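PDB 3TW9: putative dehydratase from Salmonella enterica subsp. enterica serovar Enteritidis, which catalyses, with low activity in vitro, the magnesium-dependent dehydration of D-gluconate to 2-dehydro-3-deoxy-D-gluconate. Local coordinates for residues C[212-217]-C[431-436]; C[274-279]-C[296-301]; C[322-327]-C[347-352]. One frame throughout, in Å; residues are numbered along the deposited sequence.

Interaction 1: C[212-217]-C[431-436]; sequences SKTPGI and MARTPD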
ATOM      1  N   SER C 212      41.683  20.430  27.297  1.00 30.96           N
ATOM      2  CA  SER C 212      40.437  20.713  27.999  1.00 28.78           C
ATOM      3  C   SER C 212      39.310  20.099  27.177  1.00 38.25           C
ATOM      4  O   SER C 212      39.494  19.816  25.998  1.00 40.24           O
ATOM      5  CB  SER C 212      40.227  22.222  28.223  1.00 39.95           C
ATOM      6  OG  SER C 212      39.648  22.847  27.084  1.00 49.24           O
ATOM      7  N   LYS C 213      38.167  19.855  27.801  1.00 35.10           N
ATOM      8  CA  LYS C 213      37.076  19.139  27.141  1.00 39.03           C
ATOM      9  C   LYS C 213      35.769  19.846  27.369  1.00 36.14           C
ATOM     10  O   LYS C 213      35.452  20.203  28.488  1.00 29.77           O
ATOM     11  CB  LYS C 213      36.969  17.698  27.654  1.00 36.66           C
ATOM     12  CG  LYS C 213      38.025  16.729  27.080  1.00 45.30           C
ATOM     13  CD  LYS C 213      38.061  15.388  27.819  1.00 57.11           C
ATOM     14  CE  LYS C 213      36.992  14.422  27.320  1.00 48.18           C
ATOM     15  NZ  LYS C 213      37.017  13.100  28.025  1.00 44.50           N
ATOM     16  N   THR C 214      35.009  20.056  26.298  1.00 26.40           N
ATOM     17  CA  THR C 214      33.678  20.602  26.428  1.00 19.07           C
ATOM     18  C   THR C 214      32.792  19.452  26.885  1.00 23.15           C
ATOM     19  O   THR C 214      32.970  18.325  26.408  1.00 22.86           O
ATOM     20  CB  THR C 214      33.228  21.251  25.091  1.00 23.11           C
ATOM     21  OG1 THR C 214      34.064  22.384  24.801  1.00 27.08           O
ATOM     22  CG2 THR C 214      31.765  21.702  25.116  1.00 28.28           C
ATOM     23  N   PRO C 215      31.892  19.694  27.871  1.00 27.25           N
ATOM     24  CA  PRO C 215      31.122  18.541  28.394  1.00 27.91           C
ATOM     25  C   PRO C 215      30.350  17.782  27.310  1.00 30.68           C
ATOM     26  O   PRO C 215      29.829  18.377  26.346  1.00 27.00           O
ATOM     27  CB  PRO C 215      30.141  19.176  29.376  1.00 26.71           C
ATOM     28  CG  PRO C 215      30.861  20.410  29.856  1.00 38.13           C
ATOM     29  CD  PRO C 215      31.604  20.924  28.634  1.00 34.63           C
ATOM     30  N   GLY C 216      30.324  16.468  27.463  1.00 28.15           N
ATOM     31  CA  GLY C 216      29.541  15.609  26.605  1.00 30.80           C
ATOM     32  C   GLY C 216      29.889  14.169  26.875  1.00 30.78           C
ATOM     33  O   GLY C 216      30.780  13.876  27.687  1.00 26.02           O
ATOM     34  N   ILE C 217      29.193  13.269  26.182  1.00 25.44           N
ATOM     35  CA  ILE C 217      29.512  11.865  26.272  1.00 25.79           C
ATOM     36  C   ILE C 217      30.468  11.518  25.144  1.00 28.98           C
ATOM     37  O   ILE C 217      30.060  11.416  23.965  1.00 28.34           O
ATOM     38  CB  ILE C 217      28.256  10.942  26.224  1.00 31.46           C
ATOM     39  CG1 ILE C 217      27.117  11.462  27.130  1.00 41.85           C
ATOM     40  CG2 ILE C 217      28.653   9.519  26.561  1.00 28.06           C
ATOM     41  CD1 ILE C 217      27.453  11.613  28.618  1.00 37.71           C
ATOM     42  N   MET C 431      24.208  14.323  23.734  1.00 25.71           N
ATOM     43  CA  MET C 431      25.329  15.261  23.656  1.00 27.47           C
ATOM     44  C   MET C 431      26.558  14.394  23.467  1.00 28.34           C
ATOM     45  O   MET C 431      27.331  14.169  24.404  1.00 31.85           O
ATOM     46  CB  MET C 431      25.458  16.134  24.924  1.00 26.71           C
ATOM     47  CG  MET C 431      26.678  17.133  24.919  1.00 29.45           C
ATOM     48  SD  MET C 431      26.555  18.374  23.615  1.00 33.40           S
ATOM     49  CE  MET C 431      25.303  19.338  24.386  1.00 32.26           C
ATOM     50  N   ALA C 432      26.691  13.870  22.250  1.00 25.76           N
ATOM     51  CA  ALA C 432      27.767  12.956  21.900  1.00 22.95           C
ATOM     52  C   ALA C 432      28.890  13.772  21.322  1.00 21.21           C
ATOM     53  O   ALA C 432      28.646  14.688  20.537  1.00 26.76           O
ATOM     54  CB  ALA C 432      27.272  11.941  20.890  1.00 23.32           C
ATOM     55  N   ARG C 433      30.119  13.489  21.745  1.00 24.46           N
ATOM     56  CA  ARG C 433      31.288  14.195  21.207  1.00 19.93           C
ATOM     57  C   ARG C 433      32.408  13.224  20.822  1.00 26.90           C
ATOM     58  O   ARG C 433      32.642  12.235  21.502  1.00 25.70           O
ATOM     59  CB  ARG C 433      31.795  15.282  22.179  1.00 21.97           C
ATOM     60  CG  ARG C 433      30.823  16.449  22.361  1.00 22.04           C
ATOM     61  CD  ARG C 433      31.419  17.598  23.195  1.00 29.34           C
ATOM     62  NE  ARG C 433      30.426  18.646  23.478  1.00 26.74           N
ATOM     63  CZ  ARG C 433      30.103  19.636  22.646  1.00 25.47           C
ATOM     64  NH1 ARG C 433      30.676  19.758  21.444  1.00 28.64           N
ATOM     65  NH2 ARG C 433      29.192  20.526  23.017  1.00 23.13           N
ATOM     66  N   THR C 434      33.113  13.510  19.728  1.00 23.69           N
ATOM     67  CA  THR C 434      34.268  12.706  19.327  1.00 20.79           C
ATOM     68  C   THR C 434      35.481  13.145  20.160  1.00 20.75           C
ATOM     69  O   THR C 434      35.365  14.139  20.893  1.00 24.05           O
ATOM     70  CB  THR C 434      34.558  12.860  17.806  1.00 22.39           C
ATOM     71  OG1 THR C 434      34.771  14.230  17.479  1.00 23.85           O
ATOM     72  CG2 THR C 434      33.372  12.321  16.983  1.00 27.72           C
ATOM     73  N   PRO C 435      36.617  12.426  20.080  1.00 25.81           N
ATOM     74  CA  PRO C 435      37.721  12.777  20.981  1.00 25.07           C
ATOM     75  C   PRO C 435      38.170  14.235  21.014  1.00 28.09           C
ATOM     76  O   PRO C 435      38.493  14.729  22.110  1.00 23.87           O
ATOM     77  CB  PRO C 435      38.838  11.849  20.518  1.00 24.77           C
ATOM     78  CG  PRO C 435      38.075  10.605  20.182  1.00 30.51           C
ATOM     79  CD  PRO C 435      36.931  11.158  19.377  1.00 27.14           C
ATOM     80  N   ASP C 436      38.119  14.941  19.875  1.00 21.62           N
ATOM     81  CA  ASP C 436      38.555  16.343  19.873  1.00 20.45           C
ATOM     82  C   ASP C 436      37.498  17.327  20.425  1.00 23.63           C
ATOM     83  O   ASP C 436      37.764  18.523  20.535  1.00 22.93           O
ATOM     84  CB  ASP C 436      39.068  16.764  18.487  1.00 20.64           C
ATOM     85  CG  ASP C 436      37.953  16.834  17.436  1.00 25.71           C
ATOM     86  OD1 ASP C 436      36.786  16.452  17.727  1.00 25.80           O
ATOM     87  OD2 ASP C 436      38.255  17.284  16.302  1.00 22.80           O
TER
HETATM   88  O   HOH W   1      28.075  20.403  26.033  1.00 33.65           O

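Interaction 2: C[274-279]-C[296-301]; sequences EDPVAP and ISMGEL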
ATOM      1  N   GLU C 274      22.594  -1.997  11.139  1.00 18.36           N
ATOM      2  CA  GLU C 274      21.578  -0.966  11.301  1.00 17.45           C
ATOM      3  C   GLU C 274      22.140   0.449  11.360  1.00 20.34           C
ATOM      4  O   GLU C 274      23.175   0.703  11.987  1.00 17.09           O
ATOM      5  CB  GLU C 274      20.762  -1.239  12.569  1.00 20.42           C
ATOM      6  CG  GLU C 274      19.638  -0.241  12.760  1.00 21.28           C
ATOM      7  CD  GLU C 274      18.977  -0.375  14.075  1.00 24.22           C
ATOM      8  OE1 GLU C 274      19.290  -1.352  14.763  1.00 26.06           O
ATOM      9  OE2 GLU C 274      18.125   0.488  14.396  1.00 28.00           O
ATOM     10  N   ASP C 275      21.400   1.360  10.729  1.00 18.36           N
ATOM     11  CA  ASP C 275      21.778   2.795  10.634  1.00 16.12           C
ATOM     12  C   ASP C 275      23.245   3.045  10.368  1.00 17.70           C
ATOM     13  O   ASP C 275      23.914   3.730  11.146  1.00 19.58           O
ATOM     14  CB  ASP C 275      21.269   3.579  11.838  1.00 16.36           C
ATOM     15  CG  ASP C 275      19.784   3.612  11.908  1.00 20.22           C
ATOM     16  OD1 ASP C 275      19.109   3.049  11.013  1.00 21.54           O
ATOM     17  OD2 ASP C 275      19.242   4.172  12.905  1.00 22.98           O
ATOM     18  N   PRO C 276      23.770   2.496   9.239  1.00 19.16           N
ATOM     19  CA  PRO C 276      25.157   2.763   8.922  1.00 16.44           C
ATOM     20  C   PRO C 276      25.407   4.256   8.594  1.00 21.35           C
ATOM     21  O   PRO C 276      26.540   4.719   8.662  1.00 18.63           O
ATOM     22  CB  PRO C 276      25.412   1.886   7.683  1.00 20.31           C
ATOM     23  CG  PRO C 276      24.078   1.675   7.065  1.00 18.71           C
ATOM     24  CD  PRO C 276      23.148   1.583   8.253  1.00 18.59           C
ATOM     25  N   VAL C 277      24.356   4.971   8.202  1.00 18.03           N
ATOM     26  CA  VAL C 277      24.477   6.418   7.967  1.00 18.76           C
ATOM     27  C   VAL C 277      23.364   7.153   8.686  1.00 18.83           C
ATOM     28  O   VAL C 277      22.307   6.579   8.967  1.00 20.28           O
ATOM     29  CB  VAL C 277      24.502   6.805   6.450  1.00 16.79           C
ATOM     30  CG1 VAL C 277      25.686   6.163   5.775  1.00 17.38           C
ATOM     31  CG2 VAL C 277      23.187   6.410   5.707  1.00 18.30           C
ATOM     32  N   ALA C 278      23.609   8.428   8.959  1.00 17.37           N
ATOM     33  CA  ALA C 278      22.575   9.379   9.376  1.00 16.07           C
ATOM     34  C   ALA C 278      21.569   9.626   8.232  1.00 17.66           C
ATOM     35  O   ALA C 278      21.918   9.478   7.049  1.00 16.03           O
ATOM     36  CB  ALA C 278      23.255  10.695   9.753  1.00 12.59           C
ATOM     37  N   PRO C 279      20.323  10.039   8.559  1.00 15.19           N
ATOM     38  CA  PRO C 279      19.359  10.392   7.522  1.00 13.96           C
ATOM     39  C   PRO C 279      19.887  11.477   6.585  1.00 18.35           C
ATOM     40  O   PRO C 279      19.626  11.442   5.372  1.00 18.25           O
ATOM     41  CB  PRO C 279      18.190  10.975   8.292  1.00 19.45           C
ATOM     42  CG  PRO C 279      18.308  10.436   9.636  1.00 25.24           C
ATOM     43  CD  PRO C 279      19.741  10.190   9.913  1.00 19.25           C
ATOM     44  N   ILE C 296      21.197  -4.512   5.257  1.00 16.49           N
ATOM     45  CA  ILE C 296      21.222  -3.169   5.831  1.00 18.83           C
ATOM     46  C   ILE C 296      19.836  -2.785   6.260  1.00 20.40           C
ATOM     47  O   ILE C 296      18.892  -2.987   5.504  1.00 20.45           O
ATOM     48  CB  ILE C 296      21.669  -2.117   4.777  1.00 17.70           C
ATOM     49  CG1 ILE C 296      23.119  -2.328   4.337  1.00 15.06           C
ATOM     50  CG2 ILE C 296      21.459  -0.667   5.292  1.00 20.39           C
ATOM     51  CD1 ILE C 296      24.185  -2.309   5.487  1.00 13.63           C
ATOM     52  N   SER C 297      19.711  -2.224   7.455  1.00 19.59           N
ATOM     53  CA  SER C 297      18.478  -1.554   7.846  1.00 16.34           C
ATOM     54  C   SER C 297      18.728  -0.057   8.149  1.00 14.56           C
ATOM     55  O   SER C 297      19.824   0.362   8.584  1.00 15.98           O
ATOM     56  CB  SER C 297      17.804  -2.245   9.038  1.00 18.66           C
ATOM     57  OG  SER C 297      18.529  -1.980  10.214  1.00 17.52           O
ATOM     58  N   MET C 298      17.677   0.730   7.929  1.00 15.59           N
ATOM     59  CA  MET C 298      17.761   2.171   8.060  1.00 16.59           C
ATOM     60  C   MET C 298      16.412   2.634   8.515  1.00 16.93           C
ATOM     61  O   MET C 298      15.383   2.107   8.089  1.00 16.66           O
ATOM     62  CB  MET C 298      18.026   2.831   6.681  1.00 20.33           C
ATOM     63  CG  MET C 298      19.469   2.931   6.256  1.00 15.78           C
ATOM     64  SD  MET C 298      20.528   3.946   7.314  1.00 18.69           S
ATOM     65  CE  MET C 298      19.733   5.575   7.114  1.00 17.37           C
ATOM     66  N   GLY C 299      16.397   3.676   9.337  1.00 22.14           N
ATOM     67  CA  GLY C 299      15.213   4.496   9.318  1.00 14.18           C
ATOM     68  C   GLY C 299      14.462   4.842  10.579  1.00 18.35           C
ATOM     69  O   GLY C 299      13.427   5.512  10.501  1.00 17.16           O
ATOM     70  N   GLU C 300      14.945   4.439  11.750  1.00 20.81           N
ATOM     71  CA  GLU C 300      14.204   4.828  12.957  1.00 12.73           C
ATOM     72  C   GLU C 300      14.106   6.372  13.114  1.00 18.62           C
ATOM     73  O   GLU C 300      13.163   6.859  13.715  1.00 22.45           O
ATOM     74  CB  GLU C 300      14.796   4.186  14.203  1.00 18.22           C
ATOM     75  CG  GLU C 300      16.169   4.662  14.529  1.00 19.22           C
ATOM     76  CD  GLU C 300      16.796   3.941  15.714  1.00 30.25           C
ATOM     77  OE1 GLU C 300      16.689   2.695  15.828  1.00 28.04           O
ATOM     78  OE2 GLU C 300      17.426   4.642  16.522  1.00 21.54           O
ATOM     79  N   LEU C 301      15.048   7.098  12.523  1.00 18.28           N
ATOM     80  CA  LEU C 301      15.030   8.560  12.526  1.00 17.51           C
ATOM     81  C   LEU C 301      14.160   9.206  11.448  1.00 20.04           C
ATOM     82  O   LEU C 301      13.959  10.424  11.463  1.00 23.54           O
ATOM     83  CB  LEU C 301      16.444   9.088  12.397  1.00 20.57           C
ATOM     84  CG  LEU C 301      17.207   9.150  13.720  1.00 24.13           C
ATOM     85  CD1 LEU C 301      18.693   9.334  13.474  1.00 14.39           C
ATOM     86  CD2 LEU C 301      16.620  10.260  14.639  1.00 22.20           C
TER
HETATM   87  O   HOH W   2      16.969   2.325  12.456  1.00 26.69           O

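Interaction 3: C[322-327]-C[347-352]; sequences CHVSTI and TAWHGP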
ATOM      1  N   CYS C 322      11.348   2.402  10.582  1.00 21.81           N
ATOM      2  CA  CYS C 322      10.682   3.619  11.103  1.00 16.97           C
ATOM      3  C   CYS C 322       9.975   3.358  12.420  1.00 21.68           C
ATOM      4  O   CYS C 322       9.502   2.242  12.706  1.00 19.82           O
ATOM      5  CB  CYS C 322       9.696   4.207  10.094  1.00 17.19           C
ATOM      6  SG  CYS C 322      10.534   4.654   8.543  1.00 17.83           S
ATOM      7  N   HIS C 323       9.988   4.400  13.222  1.00 16.54           N
ATOM      8  CA  HIS C 323       9.196   4.487  14.431  1.00 17.03           C
ATOM      9  C   HIS C 323       7.804   4.891  13.956  1.00 22.59           C
ATOM     10  O   HIS C 323       7.614   6.010  13.472  1.00 18.88           O
ATOM     11  CB  HIS C 323       9.881   5.531  15.373  1.00 12.58           C
ATOM     12  CG  HIS C 323       9.375   5.511  16.783  1.00 15.99           C
ATOM     13  ND1 HIS C 323      10.130   5.018  17.824  1.00 20.45           N
ATOM     14  CD2 HIS C 323       8.220   5.951  17.335  1.00 23.44           C
ATOM     15  CE1 HIS C 323       9.458   5.147  18.956  1.00 21.18           C
ATOM     16  NE2 HIS C 323       8.293   5.707  18.689  1.00 21.99           N
ATOM     17  N   VAL C 324       6.834   3.970  14.062  1.00 22.71           N
ATOM     18  CA  VAL C 324       5.512   4.126  13.421  1.00 18.07           C
ATOM     19  C   VAL C 324       4.795   5.445  13.742  1.00 17.65           C
ATOM     20  O   VAL C 324       4.254   6.136  12.810  1.00 17.19           O
ATOM     21  CB  VAL C 324       4.590   2.901  13.686  1.00 17.70           C
ATOM     22  CG1 VAL C 324       3.171   3.163  13.176  1.00 20.35           C
ATOM     23  CG2 VAL C 324       5.180   1.662  12.999  1.00 20.50           C
ATOM     24  N   SER C 325       4.807   5.814  15.028  1.00 19.46           N
ATOM     25  CA  SER C 325       4.157   7.069  15.404  1.00 19.38           C
ATOM     26  C   SER C 325       4.868   8.290  14.816  1.00 21.47           C
ATOM     27  O   SER C 325       4.230   9.307  14.540  1.00 18.33           O
ATOM     28  CB  SER C 325       4.010   7.227  16.913  1.00 15.98           C
ATOM     29  OG  SER C 325       5.285   7.326  17.540  1.00 17.03           O
ATOM     30  N   THR C 326       6.172   8.153  14.606  1.00 18.53           N
ATOM     31  CA  THR C 326       7.036   9.246  14.156  1.00 17.15           C
ATOM     32  C   THR C 326       6.966   9.464  12.602  1.00 17.50           C
ATOM     33  O   THR C 326       7.452  10.461  12.103  1.00 19.48           O
ATOM     34  CB  THR C 326       8.461   9.062  14.769  1.00 20.74           C
ATOM     35  OG1 THR C 326       8.322   8.952  16.204  1.00 22.21           O
ATOM     36  CG2 THR C 326       9.368  10.242  14.484  1.00 21.31           C
ATOM     37  N   ILE C 327       6.334   8.538  11.884  1.00 18.53           N
ATOM     38  CA  ILE C 327       5.957   8.760  10.476  1.00 17.49           C
ATOM     39  C   ILE C 327       4.445   8.982  10.327  1.00 17.81           C
ATOM     40  O   ILE C 327       3.932   9.050   9.218  1.00 17.09           O
ATOM     41  CB  ILE C 327       6.473   7.637   9.529  1.00 18.44           C
ATOM     42  CG1 ILE C 327       5.908   6.260   9.922  1.00 19.78           C
ATOM     43  CG2 ILE C 327       8.011   7.635   9.521  1.00 18.71           C
ATOM     44  CD1 ILE C 327       6.146   5.172   8.897  1.00 20.10           C
ATOM     45  N   THR C 347       9.935  -5.259   6.728  1.00 17.35           N
ATOM     46  CA  THR C 347       9.683  -4.288   7.809  1.00 15.31           C
ATOM     47  C   THR C 347      10.437  -4.627   9.093  1.00 19.32           C
ATOM     48  O   THR C 347      10.662  -5.793   9.405  1.00 20.72           O
ATOM     49  CB  THR C 347       8.182  -4.132   8.067  1.00 18.62           C
ATOM     50  OG1 THR C 347       7.670  -5.328   8.675  1.00 15.21           O
ATOM     51  CG2 THR C 347       7.444  -3.830   6.766  1.00 23.95           C
ATOM     52  N   ALA C 348      10.870  -3.597   9.812  1.00 18.18           N
ATOM     53  CA  ALA C 348      11.527  -3.801  11.114  1.00 18.21           C
ATOM     54  C   ALA C 348      11.194  -2.599  11.973  1.00 15.44           C
ATOM     55  O   ALA C 348      12.078  -1.855  12.408  1.00 18.45           O
ATOM     56  CB  ALA C 348      13.029  -4.019  10.966  1.00 20.39           C
ATOM     57  N   TRP C 349       9.909  -2.464  12.278  1.00 18.23           N
ATOM     58  CA  TRP C 349       9.458  -1.242  13.002  1.00 18.67           C
ATOM     59  C   TRP C 349      10.225  -1.049  14.294  1.00 21.60           C
ATOM     60  O   TRP C 349      10.566  -2.027  14.984  1.00 18.66           O
ATOM     61  CB  TRP C 349       7.991  -1.325  13.323  1.00 21.43           C
ATOM     62  CG  TRP C 349       7.119  -1.601  12.139  1.00 21.39           C
ATOM     63  CD1 TRP C 349       6.225  -2.633  12.015  1.00 15.99           C
ATOM     64  CD2 TRP C 349       7.032  -0.837  10.908  1.00 20.13           C
ATOM     65  NE1 TRP C 349       5.589  -2.558  10.795  1.00 20.79           N
ATOM     66  CE2 TRP C 349       6.061  -1.475  10.096  1.00 20.12           C
ATOM     67  CE3 TRP C 349       7.682   0.317  10.417  1.00 18.90           C
ATOM     68  CZ2 TRP C 349       5.704  -0.997   8.816  1.00 18.64           C
ATOM     69  CZ3 TRP C 349       7.347   0.786   9.125  1.00 21.82           C
ATOM     70  CH2 TRP C 349       6.349   0.133   8.352  1.00 21.28           C
ATOM     71  N   HIS C 350      10.500   0.214  14.617  1.00 19.26           N
ATOM     72  CA  HIS C 350      11.253   0.548  15.804  1.00 20.52           C
ATOM     73  C   HIS C 350      10.510   0.073  17.054  1.00 14.28           C
ATOM     74  O   HIS C 350       9.319   0.324  17.188  1.00 19.59           O
ATOM     75  CB  HIS C 350      11.491   2.050  15.859  1.00 19.96           C
ATOM     76  CG  HIS C 350      12.605   2.449  16.772  1.00 16.31           C
ATOM     77  ND1 HIS C 350      12.617   3.662  17.426  1.00 20.03           N
ATOM     78  CD2 HIS C 350      13.719   1.788  17.172  1.00 16.15           C
ATOM     79  CE1 HIS C 350      13.703   3.739  18.175  1.00 19.35           C
ATOM     80  NE2 HIS C 350      14.398   2.626  18.024  1.00 21.07           N
ATOM     81  N   GLY C 351      11.232  -0.644  17.920  1.00 21.87           N
ATOM     82  CA  GLY C 351      10.650  -1.189  19.163  1.00 22.61           C
ATOM     83  C   GLY C 351      11.516  -0.960  20.393  1.00 22.77           C
ATOM     84  O   GLY C 351      11.986  -1.924  21.033  1.00 27.30           O
ATOM     85  N   PRO C 352      11.733   0.319  20.756  1.00 21.63           N
ATOM     86  CA  PRO C 352      12.604   0.635  21.877  1.00 22.48           C
ATOM     87  C   PRO C 352      11.784   0.696  23.177  1.00 20.56           C
ATOM     88  O   PRO C 352      10.669   0.162  23.218  1.00 24.60           O
ATOM     89  CB  PRO C 352      13.097   2.027  21.488  1.00 21.26           C
ATOM     90  CG  PRO C 352      11.864   2.667  20.891  1.00 14.97           C
ATOM     91  CD  PRO C 352      11.161   1.552  20.161  1.00 22.24           C
TER
HETATM   92  O   HOH W   3       7.380   1.939  15.947  1.00 20.24           O

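Interaction 1: C[212-217]-C[431-436]
I217 and A432 form a parallel beta bridge, their CA atoms 4.8 Å apart. The backbone of I217 makes both hydrogen bonds of the bridge. Its N-H reaches M431 O at 2.7 Å in a nearly straight bond (171° at the hydrogen), and its carbonyl O takes the N-H of R433 at 3.0 Å. A432 CA brings a weaker C-H contact to the same oxygen, so I217 O is met by two consecutive residues of the other strand. G216, just before the bridge, lies against M431: its CA is close to the carbonyl O, and M431 CG, anti to the backbone N, comes up against G216 CA and P215 O. The two segments are edge and middle of a small three-stranded sheet: strand 217-218 pairs in parallel with 432-433, which pairs antiparallel with 439-440. The C-terminal tail thereby joins the long excursion that follows barrel strand 175-177 and precedes helix 221-239. Among the side chains R433 does most of the work. From CG to NE it runs extended back along the loop 214-216, which brings NE to P215 O at 2.9 Å. That oxygen lies close to the guanidinium plane, although the nitrogen stands above the plane of the carbonyl (42° out of it). Water 1 links the same P215 O to R433 NH2, giving the carbonyl two donors, while NH1 turns to G437 O and helps fix the rotation of the group. T214 covers one guanidinium face with its methyl: CG2 lies anti to the backbone N and rests 3.5 Å from R433 NH2, displaced toward the rim of the group. T214 O in turn accepts a hydrogen bond from Y218 OH.

Interaction 2: C[274-279]-C[296-301]
Backbone pairing joins E274 and S297 in a parallel bridge, and D275 N continues it by donating to S297 O at 2.8 Å. Beyond the strand ends a side chain takes over: D275 OD1 receives G299 N at 3.2 Å on its syn side, tilted from the carboxylate plane. Water 2 accepts from E300 N and lies within hydrogen-bonding distance of E274 OE2 and D275 OD1, with more acceptors about it than it has protons. Acidic groups crowd together here, with E274 OE2 and E300 OE1 3.0 Å apart and the carboxylate planes steeply inclined, at 72°; the salt bridge from R321 NH2 to E274 OE2 probably eases the repulsion. S297 OG lies against E274 CB and CG, buried without a polar partner. Apolar contacts gather on M298, whose chain, bent at chi2 and chi3, swings back to the other segment: SD meets P276 CD at 3.7 Å and CE meets V277 CG2 at 3.8 Å. P276 CG touches I296 CG2, and farther along P279 CG packs on L301 CB at 3.6 Å. E274 and E300, at or just past the C-terminal ends of successive barrel strands, are magnesium ligands together with D248, the metal site of the enolase superfamily.

Interaction 3: C[322-327]-C[347-352]
H323 and H350 meet through their ring edges, ND1 to ND1 at 2.9 Å, in a nearly straight hydrogen bond (171°) that either ring could donate. The planes are inclined by 63° and neither ring covers the other. Both side chains hold CG anti to the backbone N, which brings the two ring edges together at their ND1 corners, and the CB atoms pack at 3.9 Å. The backbone beneath is tight as well: H350 N donates to C322 O at 3.0 Å, from above the carbonyl plane, and W349 CA adds a C-H contact to this oxygen. Buried beside it, V324 CG2 sits over one face of the W349 indole, 3.7 Å from CD2, while T347 CB lies over the opposite face. C322 CB reaches W349 CZ3 more loosely, at 4.3 Å. Where the backbones separate, water 3 links them, accepting from V324 N and donating to H350 O. Toward the partly exposed P352 the contact across the segments is looser: its CG stands 4.0 Å from H323 CE1, near the plane of that ring, while its CD covers a face of H350. H350 is a probable substrate-binding residue, and P352, by similarity, influences activity and specificity. These two loops follow neighbouring parallel strands, 319-320 and 346-347, and line the active site at the C-terminal end of the barrel of this enolase-superfamily domain.

In the fold
Interactions 2 and 3 are buried and belong to the same parallel barrel, each joining the ends of neighbouring strands, whereas interaction 1 is a surface contact between a loop and the C-terminal tail. The centres of interactions 2 and 3 lie about 12 Å apart, and the two touch where E300 of the metal site approaches H350, E300 OE1 standing 3.2 Å from H350 NE2. The chemistry follows the place: carboxylates of the magnesium site and a water gather in 274-279/296-301, a histidine pair beside a tryptophan marks 322-327/347-352, and two backbone bonds of a parallel bridge and one arginine hold 212-217/431-436. Interaction 1 lies apart, its nearest atoms about 12 Å from interaction 2 and about 16 Å from interaction 3.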